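PDB 2DXQ: acetyltransferase from Agrobacterium tumefaciens str., which probably transfers the acetyl group of acetyl-coenzyme A to an acceptor amine, as a member of the GNAT acetyltransferase family. Local coordinates for the interface of chains A and B. Coordinates in Å, arbitrary orientation; residue numbers count along the deposited sequence, not the author numbering. Chains: chain A/B, Acetyltransferase.

The interface of chains A and B. Residues chain A 119-121, 141-144; chain B 120-123, 143-146.
The backbone carbonyl oxygen of B:Thr122 is the best-held polar atom by geometry: the hydrogen bond that grips it, from A:Thr143 N at 2.8 Å, is the straightest of the backbone bonds here (174° at the hydrogen) and lies in the carbonyl plane. The return bond, from B:Thr122 N to A:Thr143 O, is also in plane, so the two threonines pair as antiparallel strand partners. A second backbone pair joins A:Leu120 to B:Phe145 and is less regular. B:Phe145 N meets A:Leu120 O at 2.8 Å nearly along the C=O axis, whereas A:Leu120 N sits above the carbonyl plane of B:Phe145. Strand 117-122 of chain A thus pairs antiparallel with strand 143-148 of chain B, and strand 143-148 of chain A with strand 117-123 of chain B, so each copy lends its last strand to the other, a case of assembly by shared beta-sheet.

Between these ladders the two Leu121 side chains reach toward each other tip to tip. Both have CG anti to the carbonyl carbon, but chi2 differs (-164° in A:Leu121, 89° in B:Leu121). A:Leu121 CD2 packs tightly on B:Leu121 CG at 3.4 Å. The same methyl touches B:Gly144 CA, a close approach that the bare glycine presumably permits.

B:Gln146, with CG anti to the backbone N and extended beyond it, lies alongside A:Met119, a selenomethionine, and its amide OE1 comes to 3.3 Å from A:Met119 CG. From the other flank A:Lys142, bent at chi2, crosses it obliquely, laying its CE methylene 3.6 Å from B:Gln146 NE2. Water 2 links A:Asn141 ND2 to B:Gln146 O. Water 1 joins B:Gly144 N to A:Lys142 O; that carbonyl oxygen also lies 3.2 Å from B:Gly144 O, a close approach of two acceptors that is probably unfavourable. Repeated about the two-fold axis, this strand-pairing interface joins the two copies in the deposited assembly, plausibly as a dimer.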
loop_
_atom_site.group_PDB
_atom_site.type_symbol
_atom_site.label_atom_id
_atom_site.label_comp_id
_atom_site.label_asym_id
_atom_site.label_seq_id
_atom_site.Cartn_x
_atom_site.Cartn_y
_atom_site.Cartn_z
HETATM N N MSE A 119 1.705 -7.482 -0.481
HETATM C CA MSE A 119 3.015 -6.915 -0.143
HETATM C C MSE A 119 3.039 -6.358 1.274
HETATM O O MSE A 119 2.009 -5.951 1.812
HETATM C CB MSE A 119 3.360 -5.793 -1.130
HETATM C CG MSE A 119 3.606 -6.307 -2.536
HETATM SE SE MSE A 119 3.697 -4.803 -3.784
HETATM C CE MSE A 119 1.825 -4.367 -3.800
ATOM N N LEU A 120 4.230 -6.280 1.853
ATOM C CA LEU A 120 4.378 -5.726 3.181
ATOM C C LEU A 120 5.773 -5.153 3.300
ATOM O O LEU A 120 6.718 -5.761 2.820
ATOM C CB LEU A 120 4.149 -6.821 4.236
ATOM C CG LEU A 120 4.292 -6.374 5.690
ATOM C CD1 LEU A 120 3.274 -7.080 6.582
ATOM C CD2 LEU A 120 5.715 -6.614 6.183
ATOM N N LEU A 121 5.878 -3.981 3.931
ATOM C CA LEU A 121 7.148 -3.330 4.190
ATOM C C LEU A 121 7.332 -3.156 5.680
ATOM O O LEU A 121 6.440 -2.661 6.373
ATOM C CB LEU A 121 7.195 -1.944 3.523
ATOM C CG LEU A 121 7.465 -1.931 2.025
ATOM C CD1 LEU A 121 7.883 -0.521 1.588
ATOM C CD2 LEU A 121 8.569 -2.912 1.698
ATOM N N ASN A 141 11.591 -11.074 -1.017
ATOM C CA ASN A 141 12.107 -11.012 -2.386
ATOM C C ASN A 141 11.829 -9.701 -3.086
ATOM O O ASN A 141 11.881 -9.626 -4.317
ATOM C CB ASN A 141 11.609 -12.196 -3.215
ATOM C CG ASN A 141 10.104 -12.246 -3.326
ATOM O OD1 ASN A 141 9.398 -11.311 -2.933
ATOM N ND2 ASN A 141 9.596 -13.354 -3.866
ATOM N N LYS A 142 11.516 -8.674 -2.299
ATOM C CA LYS A 142 11.347 -7.317 -2.823
ATOM C C LYS A 142 12.109 -6.322 -1.958
ATOM O O LYS A 142 12.383 -6.583 -0.783
ATOM C CB LYS A 142 9.866 -6.918 -2.912
ATOM C CG LYS A 142 9.017 -7.804 -3.832
ATOM C CD LYS A 142 9.501 -7.754 -5.293
ATOM C CE LYS A 142 8.800 -8.812 -6.145
ATOM N NZ LYS A 142 9.449 -8.964 -7.480
ATOM N N THR A 143 12.469 -5.191 -2.552
ATOM C CA THR A 143 13.277 -4.193 -1.862
ATOM C C THR A 143 12.444 -2.944 -1.584
ATOM O O THR A 143 11.817 -2.387 -2.491
ATOM C CB THR A 143 14.551 -3.889 -2.681
ATOM O OG1 THR A 143 15.324 -5.100 -2.750
ATOM C CG2 THR A 143 15.422 -2.787 -2.025
ATOM N N GLY A 144 12.423 -2.532 -0.319
ATOM C CA GLY A 144 11.568 -1.410 0.094
ATOM C C GLY A 144 12.280 -0.078 0.062
ATOM O O GLY A 144 13.455 0.013 0.417
ATOM N N LEU B 120 7.469 2.555 -1.365
ATOM C CA LEU B 120 7.285 1.744 -2.534
ATOM C C LEU B 120 8.116 0.475 -2.457
ATOM O O LEU B 120 9.142 0.445 -1.777
ATOM C CB LEU B 120 7.581 2.524 -3.808
ATOM C CG LEU B 120 8.964 2.975 -4.235
ATOM C CD1 LEU B 120 9.794 1.851 -4.852
ATOM C CD2 LEU B 120 8.727 4.066 -5.276
ATOM N N LEU B 121 7.641 -0.555 -3.134
ATOM C CA LEU B 121 8.342 -1.834 -3.218
ATOM C C LEU B 121 8.750 -2.065 -4.650
ATOM O O LEU B 121 7.967 -1.830 -5.597
ATOM C CB LEU B 121 7.449 -3.001 -2.765
ATOM C CG LEU B 121 7.038 -3.038 -1.292
ATOM C CD1 LEU B 121 5.738 -2.264 -1.045
ATOM C CD2 LEU B 121 6.874 -4.488 -0.822
ATOM N N THR B 122 9.977 -2.521 -4.833
ATOM C CA THR B 122 10.428 -2.823 -6.177
ATOM C C THR B 122 11.204 -4.151 -6.208
ATOM O O THR B 122 11.471 -4.738 -5.161
ATOM C CB THR B 122 11.253 -1.657 -6.737
ATOM O OG1 THR B 122 11.363 -1.789 -8.166
ATOM C CG2 THR B 122 12.627 -1.615 -6.061
ATOM N N GLY B 123 11.551 -4.610 -7.409
ATOM C CA GLY B 123 12.301 -5.869 -7.573
ATOM C C GLY B 123 13.644 -5.795 -6.876
ATOM O O GLY B 123 14.232 -4.714 -6.754
ATOM N N THR B 143 12.347 -3.248 4.764
ATOM C CA THR B 143 12.553 -4.585 4.211
ATOM C C THR B 143 11.260 -5.028 3.540
ATOM O O THR B 143 10.194 -4.919 4.141
ATOM C CB THR B 143 12.940 -5.558 5.333
ATOM O OG1 THR B 143 14.162 -5.090 5.926
ATOM C CG2 THR B 143 13.155 -6.977 4.795
ATOM N N GLY B 144 11.355 -5.499 2.305
ATOM C CA GLY B 144 10.159 -5.833 1.508
ATOM C C GLY B 144 9.823 -7.311 1.527
ATOM O O GLY B 144 10.724 -8.159 1.445
ATOM N N PHE B 145 8.533 -7.610 1.659
ATOM C CA PHE B 145 8.023 -8.995 1.636
ATOM C C PHE B 145 6.872 -9.107 0.654
ATOM O O PHE B 145 6.108 -8.156 0.470
ATOM C CB PHE B 145 7.537 -9.409 3.037
ATOM C CG PHE B 145 8.641 -9.570 4.042
ATOM C CD1 PHE B 145 9.210 -10.825 4.278
ATOM C CD2 PHE B 145 9.096 -8.481 4.771
ATOM C CE1 PHE B 145 10.246 -10.980 5.213
ATOM C CE2 PHE B 145 10.125 -8.622 5.714
ATOM C CZ PHE B 145 10.702 -9.873 5.933
ATOM N N GLN B 146 6.717 -10.276 0.035
ATOM C CA GLN B 146 5.617 -10.461 -0.884
ATOM C C GLN B 146 5.199 -11.910 -0.901
ATOM O O GLN B 146 6.011 -12.791 -0.678
ATOM C CB GLN B 146 6.044 -10.017 -2.295
ATOM C CG GLN B 146 4.958 -10.077 -3.345
ATOM C CD GLN B 146 5.331 -9.296 -4.585
ATOM O OE1 GLN B 146 5.527 -8.074 -4.533
ATOM N NE2 GLN B 146 5.450 -9.986 -5.697
HETATM O O HOH W 1 14.184 -4.960 1.298
HETATM O O HOH W 2 6.598 -14.005 -3.214
#